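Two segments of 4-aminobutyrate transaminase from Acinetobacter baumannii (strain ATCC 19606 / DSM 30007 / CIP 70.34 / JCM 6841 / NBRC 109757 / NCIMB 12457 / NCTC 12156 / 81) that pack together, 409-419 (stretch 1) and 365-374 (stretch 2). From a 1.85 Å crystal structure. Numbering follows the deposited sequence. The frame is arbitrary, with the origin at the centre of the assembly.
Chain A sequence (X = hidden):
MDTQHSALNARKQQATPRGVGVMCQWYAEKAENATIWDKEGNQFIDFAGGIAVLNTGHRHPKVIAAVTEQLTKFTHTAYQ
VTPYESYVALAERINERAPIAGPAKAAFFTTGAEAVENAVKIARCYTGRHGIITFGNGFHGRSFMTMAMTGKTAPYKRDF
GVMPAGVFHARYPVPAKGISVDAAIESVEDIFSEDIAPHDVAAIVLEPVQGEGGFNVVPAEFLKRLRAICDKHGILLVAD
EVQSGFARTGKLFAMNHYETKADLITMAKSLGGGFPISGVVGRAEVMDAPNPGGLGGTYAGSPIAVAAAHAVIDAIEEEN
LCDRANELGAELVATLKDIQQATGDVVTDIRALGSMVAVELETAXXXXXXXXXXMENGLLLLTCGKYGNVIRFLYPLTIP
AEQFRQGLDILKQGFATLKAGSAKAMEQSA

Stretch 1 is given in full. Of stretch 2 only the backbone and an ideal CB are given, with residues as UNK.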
# COMPACT_ATOMS: atom_id res chain seq x y z
N ASP A 409 -3.77 -47.86 16.37
CA ASP A 409 -2.78 -48.72 17.01
C ASP A 409 -1.36 -48.32 16.60
O ASP A 409 -0.44 -48.35 17.43
CB ASP A 409 -3.07 -50.18 16.68
CG ASP A 409 -4.37 -50.71 17.32
OD1 ASP A 409 -4.92 -50.06 18.25
OD2 ASP A 409 -4.85 -51.81 16.88
N ILE A 410 -1.13 -48.01 15.33
CA ILE A 410 0.20 -47.56 14.93
C ILE A 410 0.54 -46.24 15.63
O ILE A 410 1.68 -46.04 16.08
CB ILE A 410 0.27 -47.41 13.39
CG1 ILE A 410 0.07 -48.79 12.70
CG2 ILE A 410 1.59 -46.79 12.97
CD1 ILE A 410 -0.52 -48.65 11.27
N LEU A 411 -0.43 -45.33 15.70
CA LEU A 411 -0.22 -44.05 16.38
C LEU A 411 0.23 -44.29 17.81
O LEU A 411 1.22 -43.70 18.28
CB LEU A 411 -1.53 -43.23 16.36
CG LEU A 411 -1.56 -41.88 17.11
CD1 LEU A 411 -0.86 -40.79 16.30
CD2 LEU A 411 -2.98 -41.45 17.34
N LYS A 412 -0.48 -45.19 18.52
CA LYS A 412 -0.09 -45.48 19.90
C LYS A 412 1.31 -46.07 19.99
O LYS A 412 2.07 -45.76 20.92
CB LYS A 412 -1.11 -46.44 20.53
CG LYS A 412 -2.53 -45.94 20.48
CD LYS A 412 -3.28 -46.20 21.81
CE LYS A 412 -3.53 -47.64 22.06
NZ LYS A 412 -3.39 -47.98 23.52
N GLN A 413 1.68 -46.95 19.06
CA GLN A 413 3.03 -47.50 19.09
C GLN A 413 4.05 -46.40 18.87
O GLN A 413 5.11 -46.38 19.50
CB GLN A 413 3.19 -48.60 18.04
CG GLN A 413 2.37 -49.85 18.33
CD GLN A 413 2.03 -50.65 17.05
OE1 GLN A 413 2.46 -50.29 15.93
NE2 GLN A 413 1.23 -51.69 17.20
N GLY A 414 3.74 -45.45 17.98
CA GLY A 414 4.66 -44.36 17.75
C GLY A 414 4.91 -43.54 18.99
O GLY A 414 6.06 -43.23 19.32
N PHE A 415 3.84 -43.18 19.70
CA PHE A 415 4.00 -42.47 20.97
C PHE A 415 4.78 -43.30 21.96
O PHE A 415 5.56 -42.76 22.74
CB PHE A 415 2.64 -42.09 21.56
CG PHE A 415 2.09 -40.81 21.04
CD1 PHE A 415 1.30 -40.80 19.89
CD2 PHE A 415 2.35 -39.61 21.67
CE1 PHE A 415 0.78 -39.61 19.40
CE2 PHE A 415 1.84 -38.40 21.17
CZ PHE A 415 1.05 -38.40 20.06
N ALA A 416 4.61 -44.63 21.93
CA ALA A 416 5.32 -45.44 22.90
C ALA A 416 6.83 -45.40 22.68
O ALA A 416 7.58 -45.60 23.63
CB ALA A 416 4.78 -46.88 22.88
N THR A 417 7.29 -45.15 21.45
CA THR A 417 8.74 -45.07 21.25
C THR A 417 9.34 -43.81 21.87
O THR A 417 10.56 -43.69 21.91
CB THR A 417 9.10 -45.11 19.75
OG1 THR A 417 8.65 -43.91 19.11
CG2 THR A 417 8.46 -46.30 19.07
N LEU A 418 8.50 -42.85 22.29
CA LEU A 418 8.86 -41.71 23.12
C LEU A 418 9.22 -42.16 24.52
O LEU A 418 10.17 -41.67 25.11
CB LEU A 418 7.70 -40.72 23.22
CG LEU A 418 7.24 -39.91 22.01
CD1 LEU A 418 6.31 -38.81 22.51
CD2 LEU A 418 8.44 -39.34 21.29
N LYS A 419 8.32 -43.00 25.05
CA LYS A 419 8.32 -43.49 26.43
C LYS A 419 9.55 -44.31 26.77
O LYS A 419 9.65 -44.80 27.88
CB LYS A 419 7.05 -44.33 26.68
CG LYS A 419 5.76 -43.55 26.37
CD LYS A 419 4.45 -44.31 26.67
CE LYS A 419 3.60 -44.50 25.38
NZ LYS A 419 2.31 -45.15 25.58
N UNK A 365 10.20 -31.88 17.88
CA UNK A 365 10.98 -33.11 17.79
C UNK A 365 10.13 -34.30 18.21
O UNK A 365 10.21 -35.37 17.58
CB UNK A 365 12.24 -33.02 18.66
N UNK A 366 9.30 -34.12 19.24
CA UNK A 366 8.39 -35.19 19.64
C UNK A 366 7.39 -35.50 18.53
O UNK A 366 7.13 -36.67 18.21
CB UNK A 366 7.65 -34.81 20.92
N UNK A 367 6.80 -34.46 17.94
CA UNK A 367 5.83 -34.68 16.86
C UNK A 367 6.47 -35.40 15.68
O UNK A 367 5.84 -36.28 15.06
CB UNK A 367 5.24 -33.35 16.40
N UNK A 368 7.72 -35.06 15.35
CA UNK A 368 8.39 -35.70 14.22
C UNK A 368 8.73 -37.15 14.54
O UNK A 368 8.69 -38.00 13.64
CB UNK A 368 9.66 -34.93 13.85
N UNK A 369 9.04 -37.47 15.79
CA UNK A 369 9.35 -38.87 16.12
C UNK A 369 8.12 -39.75 15.84
O UNK A 369 8.23 -40.79 15.21
CB UNK A 369 9.78 -39.00 17.58
N UNK A 370 6.95 -39.29 16.25
CA UNK A 370 5.71 -40.04 16.05
C UNK A 370 5.37 -40.10 14.56
O UNK A 370 5.03 -41.16 14.01
CB UNK A 370 4.56 -39.41 16.84
N UNK A 371 5.42 -38.94 13.89
CA UNK A 371 5.14 -38.87 12.47
C UNK A 371 6.04 -39.81 11.70
O UNK A 371 5.57 -40.49 10.77
CB UNK A 371 5.31 -37.44 11.96
N UNK A 372 7.35 -39.84 12.03
CA UNK A 372 8.20 -40.68 11.21
C UNK A 372 8.06 -42.16 11.58
O UNK A 372 8.09 -43.03 10.69
CB UNK A 372 9.66 -40.24 11.35
N UNK A 373 7.81 -42.50 12.85
CA UNK A 373 7.48 -43.88 13.17
C UNK A 373 6.26 -44.33 12.38
O UNK A 373 6.22 -45.45 11.85
CB UNK A 373 7.23 -44.04 14.67
N UNK A 374 5.23 -43.48 12.34
CA UNK A 374 4.02 -43.83 11.63
C UNK A 374 4.32 -44.06 10.17
O UNK A 374 3.88 -45.06 9.58
CB UNK A 374 2.96 -42.74 11.79

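Stretch 2 is helical from 365 to 374, and its axis passes 8.3 Å from that of helix 409-416, the two N-to-C directions differing by 133°. Gly414 leaves the backbone bare at the crossing: its CA lies 4.8 Å from the CA of position 370.

Position 365 has nothing of stretch 1 within 5.5 Å of its CB, so many helix-compatible residues would do, polar ones among them. It is Glu365, which makes no contact here.

At 366 the CB points sideways, 4.5 Å from CD1 of Leu418. A side chain with a few methylenes could lie along that leucine, and either an aliphatic or a long polar residue would suit. The residue is Gln366; its CG comes 4.4 Å from Leu418 CD1, while its NE2 is hydrogen-bonded elsewhere in the structure.

Position 367 points away and 368 is out of reach, so stretch 1 constrains neither. They are Ala367 and Lys368, the latter reaching along its own helix so that its NZ donates to OE1 of the residue at 371 over 2.8 Å.

Position 369 points toward stretch 1, its CB 4.0 Å from Leu418 CD2 and 5.3 Å from Thr417 OG1. The space favours a compact apolar group such as valine, isoleucine or alanine. Val369, with chi1 t, sets its CG1 3.7 Å from Leu418 CD2 and 3.8 Å from Thr417 OG1. That hydroxyl needs no partner from the valine, since it donates to Gly414 O within its own stretch.

Position 370 faces a setting of Leu411, Gly414, Phe415 and Leu418. Its CB points sideways, 4.6 Å from Phe415 CE1, and the surroundings are mainly apolar, so a branched aliphatic residue is a natural choice. Val370 adopts chi1 t and uses both methyls: CG1 lies 3.8 Å from Phe415 CE1 and 4.1 Å from Leu411 CD1, whereas CG2 sits over the face of the Phe415 ring in a CH-pi contact, 3.9 Å from the centroid.

Position 371 points away and 372 is out of reach of stretch 1; polar residues are admissible at both, and Gln371 and Asn372 occupy them.

At 373 the CB points toward stretch 1, 4.0 Å from Gly414 CA. With no side chain at Gly414, a flat ring can slide across the helix, and the amide of Gln413 lies farther along, so phenylalanine, tyrosine or a long flexible residue could be considered. Tyr373, chi1 t, brings CD1 to 3.3 Å from Gly414 CA, and an ideal CB on that glycine would be equally near CD1, a tight fit. Tyr373 CD2 meets Thr417 CG2 at 3.8 Å. The hydroxyl gives tyrosine an added role: Tyr373 OH donates a weak hydrogen bond to Gln413 OE1 at 3.3 Å.

Position 374 points sideways, its CB 4.4 Å from Ile410 CG2, which suits a small apolar residue. Ala374 packs on Ile410 CG2 through both its CA, 4.1 Å from that atom, and its CB, 4.4 Å from it.

Stretch 2 365-374: EQAKVVQNYA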
# COMPACT_ATOMS: atom_id res chain seq x y z
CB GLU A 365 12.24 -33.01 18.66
CG GLU A 365 13.29 -32.02 18.17
CD GLU A 365 12.87 -30.53 18.19
OE1 GLU A 365 12.04 -30.10 19.04
OE2 GLU A 365 13.39 -29.77 17.34
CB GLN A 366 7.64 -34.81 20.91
CG GLN A 366 8.49 -34.95 22.18
CD GLN A 366 7.74 -34.50 23.41
OE1 GLN A 366 6.81 -33.67 23.32
NE2 GLN A 366 8.12 -35.03 24.56
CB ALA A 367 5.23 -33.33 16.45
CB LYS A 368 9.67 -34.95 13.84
CG LYS A 368 9.48 -33.62 13.20
CD LYS A 368 8.36 -33.65 12.25
CE LYS A 368 8.85 -33.32 10.83
NZ LYS A 368 7.76 -32.87 9.86
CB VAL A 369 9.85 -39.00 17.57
CG1 VAL A 369 9.77 -40.45 18.04
CG2 VAL A 369 11.30 -38.46 17.71
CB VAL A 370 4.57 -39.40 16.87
CG1 VAL A 370 3.17 -39.98 16.46
CG2 VAL A 370 4.84 -39.52 18.38
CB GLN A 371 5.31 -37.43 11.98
CG GLN A 371 5.04 -37.28 10.48
CD GLN A 371 5.22 -35.85 9.98
OE1 GLN A 371 6.27 -35.21 10.18
NE2 GLN A 371 4.20 -35.35 9.33
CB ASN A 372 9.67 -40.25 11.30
CG ASN A 372 9.85 -38.78 10.92
OD1 ASN A 372 8.87 -38.11 10.53
ND2 ASN A 372 11.08 -38.27 11.02
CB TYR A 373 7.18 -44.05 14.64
CG TYR A 373 6.77 -45.46 14.95
CD1 TYR A 373 5.44 -45.86 14.86
CD2 TYR A 373 7.71 -46.40 15.33
CE1 TYR A 373 5.06 -47.14 15.13
CE2 TYR A 373 7.34 -47.69 15.59
CZ TYR A 373 6.01 -48.04 15.51
OH TYR A 373 5.62 -49.31 15.78
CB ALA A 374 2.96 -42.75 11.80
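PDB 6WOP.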